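Local coordinates for protein putative thioesterase (PDB 3HDU) that probably hydrolyses thioesters, as expected of a hotdog-fold protein of the PaaI thioesterase type, at residues 76-81 against 133-138; 68-73 against 146-151; 15-20 against 32-37; 50-55 against 59-64. All blocks are in the same frame, centred on the assembly; numbering follows the deposited sequence.

Contact 1: residues 76-81 against 133-138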
# COMPACT_ATOMS: atom_id res chain seq x y z
N LEU A 76 -16.95 14.94 -4.15
CA LEU A 76 -17.16 16.25 -4.77
C LEU A 76 -15.99 16.62 -5.69
O LEU A 76 -16.22 17.16 -6.77
CB LEU A 76 -17.36 17.33 -3.69
CG LEU A 76 -17.63 18.78 -4.13
CD1 LEU A 76 -18.81 18.86 -5.08
CD2 LEU A 76 -17.88 19.65 -2.91
N ALA A 77 -14.75 16.36 -5.25
CA ALA A 77 -13.55 16.61 -6.07
C ALA A 77 -13.55 15.74 -7.33
O ALA A 77 -13.15 16.20 -8.40
CB ALA A 77 -12.28 16.38 -5.26
N ALA A 78 -14.00 14.48 -7.19
CA ALA A 78 -14.16 13.54 -8.31
C ALA A 78 -15.13 14.10 -9.35
O ALA A 78 -14.82 14.13 -10.54
CB ALA A 78 -14.64 12.17 -7.82
N PHE A 79 -16.29 14.57 -8.88
CA PHE A 79 -17.32 15.22 -9.72
C PHE A 79 -16.78 16.40 -10.54
O PHE A 79 -17.06 16.50 -11.74
CB PHE A 79 -18.52 15.68 -8.85
CG PHE A 79 -19.49 16.58 -9.57
CD1 PHE A 79 -20.47 16.04 -10.40
CD2 PHE A 79 -19.42 17.98 -9.41
CE1 PHE A 79 -21.37 16.88 -11.08
CE2 PHE A 79 -20.32 18.82 -10.08
CZ PHE A 79 -21.30 18.27 -10.91
N MSE A 80 -16.02 17.28 -9.88
CA MSE A 80 -15.43 18.47 -10.53
C MSE A 80 -14.39 18.12 -11.60
O MSE A 80 -14.23 18.87 -12.56
CB MSE A 80 -14.82 19.43 -9.50
CG MSE A 80 -15.83 20.03 -8.54
SE MSE A 80 -17.14 21.15 -9.42
CE MSE A 80 -18.43 21.17 -8.01
N GLY A 81 -13.70 16.99 -11.41
CA GLY A 81 -12.75 16.49 -12.39
C GLY A 81 -13.47 15.94 -13.61
O GLY A 81 -13.14 16.33 -14.73
N ALA A 133 -10.99 8.56 -10.91
CA ALA A 133 -10.57 9.85 -10.36
C ALA A 133 -9.87 9.57 -9.02
O ALA A 133 -10.51 9.05 -8.11
CB ALA A 133 -11.76 10.75 -10.14
N VAL A 134 -8.58 9.89 -8.93
CA VAL A 134 -7.78 9.69 -7.71
C VAL A 134 -7.68 11.05 -7.01
O VAL A 134 -7.21 12.02 -7.61
CB VAL A 134 -6.37 9.13 -8.02
CG1 VAL A 134 -5.52 9.02 -6.76
CG2 VAL A 134 -6.50 7.77 -8.68
N ILE A 135 -8.14 11.10 -5.75
CA ILE A 135 -8.15 12.33 -4.94
C ILE A 135 -7.28 12.16 -3.69
O ILE A 135 -7.34 11.11 -3.03
CB ILE A 135 -9.59 12.72 -4.50
CG1 ILE A 135 -10.49 13.04 -5.71
CG2 ILE A 135 -9.58 13.94 -3.56
CD1 ILE A 135 -11.07 11.83 -6.38
N ARG A 136 -6.49 13.19 -3.38
CA ARG A 136 -5.69 13.26 -2.16
C ARG A 136 -6.40 14.30 -1.28
O ARG A 136 -6.75 15.38 -1.77
CB ARG A 136 -4.25 13.67 -2.46
N THR A 137 -6.64 13.97 -0.01
CA THR A 137 -7.32 14.88 0.93
C THR A 137 -6.52 15.18 2.19
O THR A 137 -5.68 14.38 2.60
CB THR A 137 -8.70 14.34 1.36
OG1 THR A 137 -8.53 13.06 1.98
CG2 THR A 137 -9.62 14.21 0.17
N GLU A 138 -6.78 16.34 2.77
CA GLU A 138 -6.19 16.77 4.04
C GLU A 138 -7.34 17.26 4.91
O GLU A 138 -8.07 18.15 4.49
CB GLU A 138 -5.19 17.91 3.84
CG GLU A 138 -4.00 17.58 2.96
CD GLU A 138 -3.05 18.76 2.80
OE1 GLU A 138 -3.17 19.76 3.53
OE2 GLU A 138 -2.15 18.68 1.93

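Contact 2: residues 68-73 against 146-151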
# COMPACT_ATOMS: atom_id res chain seq x y z
N SER A 68 -16.01 9.43 6.69
CA SER A 68 -17.15 9.90 5.87
C SER A 68 -16.88 11.27 5.25
O SER A 68 -17.13 11.46 4.06
CB SER A 68 -18.44 9.96 6.68
OG SER A 68 -18.83 8.66 7.07
N ALA A 69 -16.38 12.22 6.06
CA ALA A 69 -16.05 13.57 5.60
C ALA A 69 -15.02 13.57 4.46
O ALA A 69 -15.18 14.30 3.48
CB ALA A 69 -15.53 14.43 6.75
N ILE A 70 -13.98 12.74 4.60
CA ILE A 70 -12.94 12.56 3.57
C ILE A 70 -13.54 11.96 2.29
O ILE A 70 -13.25 12.44 1.19
CB ILE A 70 -11.74 11.70 4.11
CG1 ILE A 70 -10.92 12.53 5.11
CG2 ILE A 70 -10.82 11.23 2.98
CD1 ILE A 70 -9.81 11.77 5.82
N ASP A 71 -14.39 10.95 2.45
CA ASP A 71 -15.08 10.29 1.33
C ASP A 71 -16.02 11.25 0.58
O ASP A 71 -16.10 11.20 -0.65
CB ASP A 71 -15.88 9.07 1.82
CG ASP A 71 -16.42 8.21 0.68
OD1 ASP A 71 -15.72 8.02 -0.33
OD2 ASP A 71 -17.55 7.70 0.81
N MSE A 72 -16.73 12.10 1.33
CA MSE A 72 -17.63 13.11 0.75
C MSE A 72 -16.86 14.20 0.01
O MSE A 72 -17.27 14.60 -1.08
CB MSE A 72 -18.52 13.75 1.83
CG MSE A 72 -19.58 12.81 2.41
SE MSE A 72 -20.93 12.27 1.12
CE MSE A 72 -21.65 14.01 0.68
N THR A 73 -15.77 14.69 0.62
CA THR A 73 -14.90 15.70 0.02
C THR A 73 -14.30 15.15 -1.28
O THR A 73 -14.30 15.85 -2.30
CB THR A 73 -13.77 16.16 0.98
OG1 THR A 73 -14.34 16.66 2.19
CG2 THR A 73 -12.90 17.25 0.36
N LEU A 146 -3.39 19.53 11.25
CA LEU A 146 -3.63 18.34 10.41
C LEU A 146 -3.94 17.13 11.29
O LEU A 146 -3.07 16.67 12.02
CB LEU A 146 -2.43 18.04 9.51
CG LEU A 146 -2.58 16.90 8.49
CD1 LEU A 146 -3.57 17.29 7.40
CD2 LEU A 146 -1.24 16.55 7.88
N ILE A 147 -5.18 16.63 11.24
CA ILE A 147 -5.60 15.45 12.04
C ILE A 147 -5.70 14.15 11.23
O ILE A 147 -5.55 13.07 11.81
CB ILE A 147 -6.88 15.73 12.89
CG1 ILE A 147 -8.13 15.90 12.04
CG2 ILE A 147 -6.66 16.95 13.81
CD1 ILE A 147 -9.34 16.36 12.84
N ALA A 148 -5.94 14.24 9.92
CA ALA A 148 -5.98 13.06 9.04
C ALA A 148 -5.71 13.40 7.58
O ALA A 148 -5.94 14.53 7.14
CB ALA A 148 -7.33 12.35 9.18
N VAL A 149 -5.17 12.43 6.84
CA VAL A 149 -4.90 12.55 5.39
C VAL A 149 -5.55 11.35 4.72
O VAL A 149 -5.60 10.26 5.32
CB VAL A 149 -3.39 12.64 5.04
CG1 VAL A 149 -2.74 13.81 5.77
CG2 VAL A 149 -2.65 11.34 5.35
N GLY A 150 -6.06 11.54 3.51
CA GLY A 150 -6.73 10.48 2.77
C GLY A 150 -6.38 10.38 1.31
O GLY A 150 -6.03 11.39 0.69
N SER A 151 -6.42 9.15 0.79
CA SER A 151 -6.27 8.84 -0.64
C SER A 151 -7.57 8.12 -0.98
O SER A 151 -7.86 7.07 -0.38
CB SER A 151 -5.08 7.95 -0.93
OG SER A 151 -3.87 8.59 -0.56

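Contact 3: residues 15-20 against 32-37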
# COMPACT_ATOMS: atom_id res chain seq x y z
N ALA A 15 -26.09 24.18 -8.04
CA ALA A 15 -26.55 22.78 -8.12
C ALA A 15 -25.87 21.91 -7.08
O ALA A 15 -26.52 21.12 -6.40
CB ALA A 15 -26.31 22.21 -9.52
N VAL A 16 -24.54 22.07 -6.97
CA VAL A 16 -23.72 21.35 -5.99
C VAL A 16 -24.11 21.73 -4.56
O VAL A 16 -24.33 20.84 -3.74
CB VAL A 16 -22.19 21.58 -6.26
CG1 VAL A 16 -21.33 21.07 -5.10
CG2 VAL A 16 -21.78 20.90 -7.56
N ASN A 17 -24.23 23.03 -4.27
CA ASN A 17 -24.63 23.50 -2.93
C ASN A 17 -25.94 22.87 -2.43
O ASN A 17 -26.01 22.45 -1.28
CB ASN A 17 -24.70 25.04 -2.85
CG ASN A 17 -23.32 25.71 -2.87
OD1 ASN A 17 -22.28 25.06 -2.97
ND2 ASN A 17 -23.32 27.03 -2.79
N GLU A 18 -26.94 22.78 -3.32
CA GLU A 18 -28.23 22.12 -3.00
C GLU A 18 -28.06 20.65 -2.58
O GLU A 18 -28.56 20.24 -1.53
CB GLU A 18 -29.23 22.19 -4.17
CG GLU A 18 -30.22 23.36 -4.10
CD GLU A 18 -31.40 23.11 -3.14
OE1 GLU A 18 -31.28 22.30 -2.19
OE2 GLU A 18 -32.46 23.73 -3.34
N ILE A 19 -27.33 19.89 -3.40
CA ILE A 19 -27.11 18.45 -3.19
C ILE A 19 -26.35 18.14 -1.88
O ILE A 19 -26.78 17.26 -1.13
CB ILE A 19 -26.37 17.80 -4.41
CG1 ILE A 19 -27.25 17.84 -5.66
CG2 ILE A 19 -25.98 16.34 -4.13
CD1 ILE A 19 -26.54 17.43 -6.93
N PHE A 20 -25.28 18.89 -1.62
CA PHE A 20 -24.43 18.67 -0.43
C PHE A 20 -24.87 19.35 0.88
O PHE A 20 -24.78 18.73 1.95
CB PHE A 20 -22.96 19.03 -0.75
CG PHE A 20 -22.28 18.03 -1.65
CD1 PHE A 20 -22.41 18.11 -3.04
CD2 PHE A 20 -21.53 16.99 -1.10
CE1 PHE A 20 -21.78 17.17 -3.88
CE2 PHE A 20 -20.89 16.04 -1.93
CZ PHE A 20 -21.02 16.14 -3.32
N LEU A 32 -22.72 20.27 6.97
CA LEU A 32 -21.78 20.32 5.84
C LEU A 32 -22.00 21.58 5.01
O LEU A 32 -23.13 21.86 4.61
CB LEU A 32 -21.98 19.06 4.98
CG LEU A 32 -20.98 18.73 3.86
CD1 LEU A 32 -21.15 17.28 3.43
CD2 LEU A 32 -21.09 19.65 2.64
N LYS A 33 -20.92 22.34 4.77
CA LYS A 33 -20.94 23.56 3.94
C LYS A 33 -19.82 23.49 2.90
O LYS A 33 -18.72 23.02 3.21
CB LYS A 33 -20.82 24.81 4.82
CG LYS A 33 -22.02 25.06 5.73
N VAL A 34 -20.11 23.95 1.68
CA VAL A 34 -19.16 23.96 0.56
C VAL A 34 -18.41 25.31 0.54
O VAL A 34 -18.96 26.32 0.11
CB VAL A 34 -19.87 23.72 -0.81
CG1 VAL A 34 -18.87 23.71 -1.96
CG2 VAL A 34 -20.66 22.42 -0.77
N ARG A 35 -17.17 25.30 1.02
CA ARG A 35 -16.33 26.51 1.11
C ARG A 35 -15.76 26.94 -0.25
O ARG A 35 -15.65 28.14 -0.51
CB ARG A 35 -15.13 26.29 2.04
CG ARG A 35 -15.41 25.79 3.47
CD ARG A 35 -15.93 26.86 4.43
NE ARG A 35 -17.35 27.16 4.27
CZ ARG A 35 -18.08 27.92 5.10
NH1 ARG A 35 -19.38 28.12 4.83
NH2 ARG A 35 -17.55 28.48 6.19
N PHE A 36 -15.37 25.98 -1.09
CA PHE A 36 -14.72 26.26 -2.39
C PHE A 36 -14.79 25.07 -3.35
O PHE A 36 -14.75 23.92 -2.91
CB PHE A 36 -13.25 26.65 -2.11
CG PHE A 36 -12.42 26.92 -3.34
CD1 PHE A 36 -12.46 28.16 -3.97
CD2 PHE A 36 -11.56 25.93 -3.85
CE1 PHE A 36 -11.68 28.42 -5.12
CE2 PHE A 36 -10.78 26.18 -4.99
CZ PHE A 36 -10.84 27.43 -5.62
N ILE A 37 -14.93 25.35 -4.65
CA ILE A 37 -14.91 24.32 -5.72
C ILE A 37 -14.15 24.80 -6.96
O ILE A 37 -14.15 25.98 -7.28
CB ILE A 37 -16.34 23.82 -6.16
CG1 ILE A 37 -17.21 24.93 -6.76
CG2 ILE A 37 -17.07 23.15 -5.00
CD1 ILE A 37 -18.48 24.41 -7.38

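Contact 4: residues 50-55 against 59-64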
# COMPACT_ATOMS: atom_id res chain seq x y z
N ASP A 50 -23.74 17.30 17.69
CA ASP A 50 -23.62 16.59 18.96
C ASP A 50 -22.14 16.17 18.99
O ASP A 50 -21.73 15.29 18.24
CB ASP A 50 -24.57 15.39 19.01
CG ASP A 50 -24.63 14.72 20.39
OD1 ASP A 50 -23.65 14.76 21.17
OD2 ASP A 50 -25.69 14.13 20.70
N GLU A 51 -21.35 16.84 19.83
CA GLU A 51 -19.91 16.53 20.01
C GLU A 51 -19.61 15.18 20.68
O GLU A 51 -18.46 14.74 20.66
CB GLU A 51 -19.18 17.67 20.75
CG GLU A 51 -18.75 18.84 19.89
CD GLU A 51 -18.15 19.98 20.72
OE1 GLU A 51 -18.94 20.72 21.35
OE2 GLU A 51 -16.91 20.13 20.72
N LEU A 52 -20.62 14.54 21.29
CA LEU A 52 -20.53 13.22 21.92
C LEU A 52 -19.63 13.21 23.18
O LEU A 52 -18.89 12.25 23.41
CB LEU A 52 -20.08 12.14 20.90
CG LEU A 52 -20.79 12.06 19.54
CD1 LEU A 52 -20.11 11.06 18.61
CD2 LEU A 52 -22.26 11.72 19.71
N ILE A 53 -19.74 14.26 24.00
CA ILE A 53 -18.94 14.39 25.24
C ILE A 53 -19.46 13.38 26.26
O ILE A 53 -20.68 13.26 26.46
CB ILE A 53 -18.99 15.81 25.90
CG1 ILE A 53 -18.47 16.91 24.96
CG2 ILE A 53 -18.17 15.83 27.21
CD1 ILE A 53 -19.52 17.50 24.07
N GLY A 54 -18.54 12.65 26.89
CA GLY A 54 -18.87 11.63 27.88
C GLY A 54 -19.29 10.28 27.32
O GLY A 54 -19.64 9.39 28.10
N ASN A 55 -19.27 10.11 25.99
CA ASN A 55 -19.62 8.84 25.36
C ASN A 55 -18.41 7.91 25.51
O ASN A 55 -17.28 8.31 25.22
CB ASN A 55 -20.01 9.03 23.88
CG ASN A 55 -20.52 7.74 23.23
OD1 ASN A 55 -19.75 6.82 22.93
ND2 ASN A 55 -21.83 7.68 22.98
N ARG A 59 -13.85 8.68 20.81
CA ARG A 59 -12.72 8.68 19.85
C ARG A 59 -12.98 7.77 18.64
O ARG A 59 -12.66 8.14 17.51
CB ARG A 59 -11.42 8.24 20.52
CG ARG A 59 -10.93 9.14 21.62
CD ARG A 59 -9.65 8.62 22.25
NE ARG A 59 -9.40 9.30 23.52
CZ ARG A 59 -8.89 10.53 23.65
NH1 ARG A 59 -8.54 11.27 22.59
NH2 ARG A 59 -8.72 11.04 24.87
N MSE A 60 -13.59 6.61 18.92
CA MSE A 60 -13.95 5.61 17.91
C MSE A 60 -14.97 6.17 16.92
O MSE A 60 -14.74 6.10 15.70
CB MSE A 60 -14.51 4.36 18.61
CG MSE A 60 -14.64 3.13 17.75
SE MSE A 60 -15.31 1.62 18.79
CE MSE A 60 -13.80 1.39 20.03
N LEU A 61 -16.07 6.74 17.43
CA LEU A 61 -17.12 7.36 16.60
C LEU A 61 -16.60 8.48 15.67
O LEU A 61 -17.06 8.59 14.52
CB LEU A 61 -18.27 7.90 17.47
CG LEU A 61 -19.14 6.85 18.17
CD1 LEU A 61 -20.02 7.48 19.23
CD2 LEU A 61 -19.98 6.08 17.16
N TYR A 62 -15.65 9.28 16.16
CA TYR A 62 -14.98 10.31 15.35
C TYR A 62 -14.18 9.71 14.17
O TYR A 62 -14.03 10.37 13.14
CB TYR A 62 -14.09 11.23 16.21
CG TYR A 62 -14.83 12.38 16.88
CD1 TYR A 62 -15.88 12.15 17.78
CD2 TYR A 62 -14.47 13.71 16.63
CE1 TYR A 62 -16.56 13.21 18.41
CE2 TYR A 62 -15.13 14.79 17.26
CZ TYR A 62 -16.18 14.53 18.14
OH TYR A 62 -16.83 15.59 18.75
N GLY A 63 -13.67 8.49 14.32
CA GLY A 63 -12.98 7.79 13.23
C GLY A 63 -13.88 7.60 12.02
O GLY A 63 -13.48 7.90 10.89
N GLY A 64 -15.11 7.14 12.28
CA GLY A 64 -16.14 6.96 11.25
C GLY A 64 -16.58 8.28 10.62
O GLY A 64 -16.79 8.34 9.40

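Contact 1: residues 76-81 against 133-138
I135 lies against two consecutive helix alanines, A77 and A78, and carries most of this small, wholly apolar contact. Its branches divide the work. The methylene CG1 sits 3.8 Å from A77 CB, and the methyl CG2 touches that same carbon at 4.0 Å, so that A77 CB rests over the fork of the isoleucine. CG1 stands beside the backbone N and CG2 anti to it (chi1 -63°); the second torsion then bends CD1 towards the next residue of the helix, where it meets A78 CB at 3.9 Å. A133, two residues back along the strand, closes this side by bringing its CB to 4.0 Å from A78 CB. The two short axes come within 8.4 Å of each other, running at 133°.

The other face of the strand is more open to solvent. V134 points away from the helix and leans on R127 of strand 118-128, and the side chain of R136 is modelled only as far as CB; both residues are partly exposed. On the far flank of the helix, by contrast, L76, F79 and M80 are buried against V16 of helix 7-22. The carbonyl of A77 accepts a hydrogen bond from N125 ND2, which ties the helix to a second strand by a polar link.

The whole illustrates how a long helix can be laid against a curved antiparallel sheet through alternate strand residues: the central helix 58-85 wrapped by its sheet, which is the defining feature of the hotdog fold.

Contact 2: residues 68-73 against 146-151
I70 reaches from the central helix of the hotdog fold to strand 146-156, where A148, V149 and G150 receive it. The contact between helix and strand is apolar throughout. The longer branch of I70 is extended beyond CG1 (chi2 174°), which carries CD1 outwards to 4.2 Å from A148 CB; the same methyl comes to 4.4 Å from the carbonyl carbon V149 C. The second branch, nearer the helix backbone, puts CG2 4.2 Å from G150 CA, over a piece of strand where there is no side chain to hold the helix off. V149 itself points away from the helix and packs on M104 of the second subunit. The short axes approach to 9.2 Å and diverge by 45°.

Backbone pairing shapes the receiving strand. Two of its residues, I147 and A148, stand opposite the single residue L139 of strand 132-141, a classic beta bulge that includes A148, the first of the residues I70 touches.

Polar bonds on the helix side secure its flanks. D71 is tied twice to its own chain, OD1 to T103 OG1 and its carbonyl oxygen to Y154 OH. S68 OG is bonded to the carbonyl of G64, one turn back, near the equivalent helix of the third subunit. A69 O is shared: T73 N binds it at 2.9 Å in the usual helical manner, while T73 OG1 donates to it at 2.8 Å from the opposite face of the carbonyl plane, tilted 33° from it.

Contact 3: residues 15-20 against 32-37
N17 OD1 is a polar atom set against hydrocarbon: V34 meets it with its branch point CB at 3.5 Å and with both methyls at slightly longer range. No hydrogen bond passes between the two segments. The polar tie at this place comes from one turn farther along the helix, where E21 OE2 accepts from V34 N and fixes the strand backbone beside the valine.

F20 supplies the apolar part through its CB rather than its ring. That carbon lies 3.9 Å from L32 CD2 and 4.1 Å from V34 CG2, lodged between two strand side chains that point to the same side. L32 CD2 also touches the carbonyl oxygen F20 O at 3.9 Å. Beyond CB, a chi1 of -72° leads the F20 ring away from the strand; the V16 carbonyl oxygen meets it at its edge, in plane, and M72 of helix 58-85 packs on it. I57 of the third subunit packs on F20 as well.

K33 and R35 point away from the helix. The chain reverses after helix 7-22, so strand 30-37 runs back along it, the short axes at 154°, and the helix covers the edge strand of this chain's hotdog sheet, the first in sequence.

Contact 4: residues 50-55 against 59-64
L52 holds a left-handed backbone conformation (phi 68°), uncommon for a residue with a side chain, and from it reaches helix 58-85. Two turn motifs meet at this residue. D50 OD1 accepts from L52 N at 3.0 Å, an Asx turn, and L52 is also the first residue of a type II beta turn running to N55, with G54 taking the positive phi inside it. This loop, between a sheet strand and the central hotdog helix, is thus folded back over the helix start.

L52 CD1 packs on L61 CD1 at 3.6 Å, the two side chains crossing at about a right angle, and P25 of the third subunit also packs on L52. N55 also lies across L61, presenting its amide to the same methyl, with OD1 3.8 Å from L61 CD1. That amide oxygen has its polar partner in the backbone N of I57, which sets the N55 side chain against the chain leading into the helix.

The bond across the contact belongs to Y62, whose OH donates to E51 O at 2.7 Å, tilted 20° from the carbonyl plane. The hydroxyl approaches well off the C=O line (118°), as is usual for a carbonyl acceptor, and E51 O lies in plane at the ring edge, 3.3 Å from Y62 CE1.

How the contacts relate
Contacts 1, 2 and 4 all draw on helix 58-85, taking successive portions of it. Contacts 1 and 2 have centres 11 Å apart and join directly through the sheet, T137 N lying 2.7 Å from G150 O in a probable hydrogen bond. Contact 3 approaches the other flank of the helix, where M80 CE of contact 1 packs 3.3 Å from I37 CD1. Contact 4 adjoins contact 2 in sequence, their centres 16 Å apart, but is well separated from contacts 1 and 3, with centres 26 and 25 Å away. Contacts 2, 3 and 4 all touch the third subunit; in hotdog thioesterases the active site generally lies between subunits.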